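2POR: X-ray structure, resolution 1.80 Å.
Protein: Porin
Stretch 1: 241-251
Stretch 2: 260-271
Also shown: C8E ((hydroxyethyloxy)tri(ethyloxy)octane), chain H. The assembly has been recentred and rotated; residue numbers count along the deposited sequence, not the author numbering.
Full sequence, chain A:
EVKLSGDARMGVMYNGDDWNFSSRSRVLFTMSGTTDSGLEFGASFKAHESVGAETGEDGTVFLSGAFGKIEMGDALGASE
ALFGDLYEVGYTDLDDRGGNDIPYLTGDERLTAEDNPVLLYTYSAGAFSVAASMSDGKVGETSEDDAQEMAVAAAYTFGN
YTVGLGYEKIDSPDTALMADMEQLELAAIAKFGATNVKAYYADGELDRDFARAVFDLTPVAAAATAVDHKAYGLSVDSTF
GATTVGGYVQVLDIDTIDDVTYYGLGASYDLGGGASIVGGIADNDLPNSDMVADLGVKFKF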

# COMPACT_ATOMS: atom_id res chain seq x y z
N GLY A 241 6.06 7.64 38.50
CA GLY A 241 6.15 6.21 38.37
C GLY A 241 5.81 5.77 36.95
O GLY A 241 6.43 6.19 35.96
N ALA A 242 4.80 4.90 36.87
CA ALA A 242 4.30 4.42 35.59
C ALA A 242 3.21 5.35 35.03
O ALA A 242 2.81 5.15 33.88
CB ALA A 242 3.74 3.02 35.80
N THR A 243 2.72 6.35 35.77
CA THR A 243 1.61 7.22 35.41
C THR A 243 2.00 8.57 34.92
O THR A 243 2.70 9.30 35.63
CB THR A 243 0.68 7.44 36.61
OG1 THR A 243 0.36 6.15 37.12
CG2 THR A 243 -0.63 8.12 36.26
N THR A 244 1.58 8.92 33.72
CA THR A 244 1.72 10.30 33.26
C THR A 244 0.30 10.86 33.23
O THR A 244 -0.67 10.14 32.91
CB THR A 244 2.31 10.32 31.91
OG1 THR A 244 3.58 9.68 32.07
CG2 THR A 244 2.39 11.72 31.32
N VAL A 245 0.18 12.12 33.66
CA VAL A 245 -1.08 12.87 33.70
C VAL A 245 -0.73 14.19 33.04
O VAL A 245 0.39 14.70 33.20
CB VAL A 245 -1.54 13.10 35.15
CG1 VAL A 245 -2.76 14.01 35.21
CG2 VAL A 245 -2.01 11.77 35.71
N GLY A 246 -1.64 14.71 32.20
CA GLY A 246 -1.38 15.96 31.52
C GLY A 246 -2.60 16.56 30.83
O GLY A 246 -3.64 15.89 30.70
N GLY A 247 -2.47 17.80 30.36
CA GLY A 247 -3.57 18.44 29.69
C GLY A 247 -3.08 19.68 29.02
O GLY A 247 -1.91 20.04 29.19
N TYR A 248 -3.95 20.36 28.27
CA TYR A 248 -3.56 21.55 27.54
C TYR A 248 -4.79 22.45 27.42
O TYR A 248 -5.92 21.96 27.58
CB TYR A 248 -3.04 21.18 26.14
CG TYR A 248 -4.08 20.53 25.22
CD1 TYR A 248 -4.92 21.36 24.49
CD2 TYR A 248 -4.27 19.16 25.17
CE1 TYR A 248 -5.94 20.82 23.72
CE2 TYR A 248 -5.30 18.61 24.39
CZ TYR A 248 -6.14 19.45 23.65
OH TYR A 248 -7.19 18.98 22.86
N VAL A 249 -4.60 23.72 27.09
CA VAL A 249 -5.72 24.59 26.75
C VAL A 249 -5.17 25.55 25.71
O VAL A 249 -4.01 25.99 25.77
CB VAL A 249 -6.29 25.31 28.01
CG1 VAL A 249 -5.29 26.27 28.61
CG2 VAL A 249 -7.54 26.07 27.60
N GLN A 250 -5.95 25.80 24.66
CA GLN A 250 -5.52 26.67 23.60
C GLN A 250 -6.72 27.56 23.28
O GLN A 250 -7.87 27.17 23.52
CB GLN A 250 -5.20 25.93 22.32
CG GLN A 250 -4.35 24.72 22.48
CD GLN A 250 -3.71 24.35 21.17
OE1 GLN A 250 -3.04 25.17 20.55
NE2 GLN A 250 -3.86 23.15 20.66
N VAL A 251 -6.43 28.76 22.79
CA VAL A 251 -7.51 29.57 22.27
C VAL A 251 -7.03 30.13 20.96
O VAL A 251 -5.85 30.43 20.70
CB VAL A 251 -8.02 30.73 23.24
CG1 VAL A 251 -7.44 30.57 24.60
CG2 VAL A 251 -7.80 32.09 22.65
C1 C8E H . 5.85 33.14 25.04
C2 C8E H . 4.75 32.29 25.66
C3 C8E H . 3.58 33.10 26.20
C4 C8E H . 2.36 32.20 26.46
C5 C8E H . 1.22 32.91 27.20
C6 C8E H . -0.16 32.22 27.20
C7 C8E H . -0.28 30.93 27.99
C8 C8E H . -1.66 30.85 28.64
O9 C8E H . -2.88 30.83 27.87
C10 C8E H . -3.77 29.74 28.21
C11 C8E H . -5.31 29.79 28.01
O12 C8E H . -6.18 30.71 28.71
C13 C8E H . -6.73 30.19 29.93
C14 C8E H . -8.23 30.39 30.21
O15 C8E H . -9.26 29.62 29.57
C16 C8E H . -10.12 28.96 30.53
C17 C8E H . -11.38 28.09 30.19
O18 C8E H . -11.33 26.77 29.59
C19 C8E H . -11.70 25.68 30.44
C20 C8E H . -10.60 24.78 30.97
O21 C8E H . -11.12 23.69 31.73
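Stretch 2 (260-271) VTYYGLGASYDL

Stretch 2 lies beside stretch 1 as its antiparallel neighbour in a β-sheet. The N-to-C directions of strands 243-251 and 260-271 differ by 169°, and the axes approach to 4.7 Å, the spacing of directly paired strands. Backbone torsions of stretch 2 stay in the extended region from V260 (phi/psi -151/145) to D270 (-80/123). The register runs from T243 opposite Y269 to V251 opposite T261, so the paired residue numbers always sum to 512, with no bulge to interrupt them. CA-CA distances alternate accordingly, wide at hydrogen-bonded pairs and narrow at the others. Together the stretches bury 880 Å².

G241 makes no contact. A242, just before the strand, already joins the ladder: D270 N donates to A242 O at 2.8 Å with an N-H...O angle of 167°. Its methyl lies over the face of the Y269 ring, with A242 CB 4.0 Å from the ring centroid and 30° off the normal, a CH-pi contact. T243 meets the edge of the same ring, T243 OG1 standing 3.5 Å from Y269 CD1.

T244 and S268 form the first complete hydrogen-bonded pair: T244 N to S268 O and S268 N to T244 O are both 2.9 Å. V245 faces A267 in a narrow pair, their CA atoms 4.4 Å apart, and the side chains touch loosely, V245 CG2 to A267 CB at 4.3 Å.

The middle of the contact is rich in glycine. G246 and G266 exchange hydrogen bonds, 3.1 Å from G246 N to G266 O and 2.9 Å from G266 N to G246 O. At the next pair the CA atoms of G247 and L265 are 4.1 Å apart, and G247 CA comes to 3.0 Å from G264 O. An ideal CB on G247 would fall 2.7 Å from both L265 CD2 and G264 O, a clash.

Y248 N donates to G264 O at 3.0 Å, whereas the return bond from G264 N to Y248 O is weak at 3.3 Å. The Y248 side chain (chi1 63°, p) turns its ring back across stretch 2, with G264 N over one face; an ideal CB on G264 would clash with Y248 CE2 at 2.8 Å. A water links the tyrosine to the same strand, 2.8 Å from Y248 OH and donating to Y263 O at 3.2 Å.

V249 pairs with Y263 across a CA-CA distance of 4.2 Å; V249 CG2 reaches Y263 CB at 3.9 Å and T261 CG2 at 3.7 Å. On this face the detergent C8E also packs, its C11 lying 3.6 Å from V249 CG1. Q250 closes the hydrogen-bonded series, with Q250 N to Y262 O at 2.9 Å and Y262 N to Q250 O at 3.0 Å. Q250 CB also sits 3.8 Å from the Y262 ring centroid, only 18° off the normal. Finally, V251 CA makes a CA-H...O contact of 3.1 Å with V260 O, while V251 CB lies 3.6 Å from T261 OG1.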

# COMPACT_ATOMS: atom_id res chain seq x y z
N VAL A 260 -12.43 30.48 19.95
CA VAL A 260 -12.77 29.20 20.55
C VAL A 260 -11.63 28.91 21.54
O VAL A 260 -10.48 29.34 21.34
CB VAL A 260 -12.89 28.14 19.40
CG1 VAL A 260 -11.60 27.99 18.58
CG2 VAL A 260 -13.31 26.83 20.04
N THR A 261 -12.01 28.27 22.64
CA THR A 261 -11.09 27.74 23.62
C THR A 261 -11.35 26.23 23.58
O THR A 261 -12.50 25.77 23.67
CB THR A 261 -11.39 28.31 25.03
OG1 THR A 261 -11.08 29.71 24.94
CG2 THR A 261 -10.61 27.59 26.15
N TYR A 262 -10.29 25.45 23.43
CA TYR A 262 -10.39 24.00 23.31
C TYR A 262 -9.30 23.42 24.22
O TYR A 262 -8.26 24.05 24.47
CB TYR A 262 -10.20 23.60 21.83
CG TYR A 262 -9.08 24.23 20.98
CD1 TYR A 262 -9.04 25.57 20.61
CD2 TYR A 262 -8.09 23.39 20.49
CE1 TYR A 262 -8.04 26.06 19.77
CE2 TYR A 262 -7.09 23.86 19.64
CZ TYR A 262 -7.07 25.19 19.28
OH TYR A 262 -6.09 25.62 18.42
N TYR A 263 -9.59 22.28 24.80
CA TYR A 263 -8.72 21.75 25.81
C TYR A 263 -8.88 20.23 25.92
O TYR A 263 -9.82 19.64 25.39
CB TYR A 263 -9.05 22.48 27.14
CG TYR A 263 -10.45 22.15 27.61
CD1 TYR A 263 -10.59 20.99 28.36
CD2 TYR A 263 -11.52 22.93 27.22
CE1 TYR A 263 -11.83 20.54 28.71
CE2 TYR A 263 -12.77 22.49 27.57
CZ TYR A 263 -12.90 21.29 28.31
OH TYR A 263 -14.16 20.77 28.60
N GLY A 264 -8.02 19.56 26.66
CA GLY A 264 -8.06 18.12 26.85
C GLY A 264 -7.22 17.76 28.07
O GLY A 264 -6.33 18.52 28.49
N LEU A 265 -7.54 16.61 28.59
CA LEU A 265 -6.98 16.11 29.83
C LEU A 265 -6.90 14.59 29.65
O LEU A 265 -7.90 13.93 29.29
CB LEU A 265 -7.93 16.44 31.00
CG LEU A 265 -7.48 17.08 32.30
CD1 LEU A 265 -6.37 16.25 32.96
CD2 LEU A 265 -7.01 18.49 31.99
N GLY A 266 -5.73 13.99 29.88
CA GLY A 266 -5.63 12.54 29.78
C GLY A 266 -4.52 11.95 30.63
O GLY A 266 -3.70 12.67 31.21
N ALA A 267 -4.50 10.64 30.68
CA ALA A 267 -3.49 9.94 31.43
C ALA A 267 -3.04 8.72 30.70
O ALA A 267 -3.78 8.18 29.87
CB ALA A 267 -4.03 9.46 32.75
N SER A 268 -1.84 8.25 31.04
CA SER A 268 -1.40 6.96 30.58
C SER A 268 -0.70 6.23 31.71
O SER A 268 -0.14 6.85 32.61
CB SER A 268 -0.45 7.09 29.39
OG SER A 268 0.42 8.21 29.44
N TYR A 269 -0.74 4.93 31.60
CA TYR A 269 -0.12 4.06 32.55
C TYR A 269 0.77 3.12 31.77
O TYR A 269 0.31 2.33 30.96
CB TYR A 269 -1.21 3.34 33.25
CG TYR A 269 -0.61 2.47 34.33
CD1 TYR A 269 -0.27 3.04 35.54
CD2 TYR A 269 -0.34 1.15 34.06
CE1 TYR A 269 0.36 2.27 36.49
CE2 TYR A 269 0.29 0.37 35.00
CZ TYR A 269 0.64 0.94 36.22
OH TYR A 269 1.27 0.15 37.17
N ASP A 270 2.06 3.14 32.03
CA ASP A 270 2.98 2.28 31.31
C ASP A 270 2.98 0.85 31.85
O ASP A 270 3.22 0.63 33.04
CB ASP A 270 4.36 2.95 31.43
CG ASP A 270 5.47 2.39 30.55
OD1 ASP A 270 5.28 1.33 29.96
OD2 ASP A 270 6.52 3.02 30.42
N LEU A 271 2.71 -0.15 31.02
CA LEU A 271 2.74 -1.56 31.40
C LEU A 271 4.12 -2.17 31.13
O LEU A 271 4.34 -3.34 31.39
CB LEU A 271 1.73 -2.37 30.60
CG LEU A 271 0.25 -2.00 30.66
CD1 LEU A 271 -0.56 -2.90 29.74
CD2 LEU A 271 -0.23 -2.13 32.05
O HOH W 1 -9.80 19.72 22.21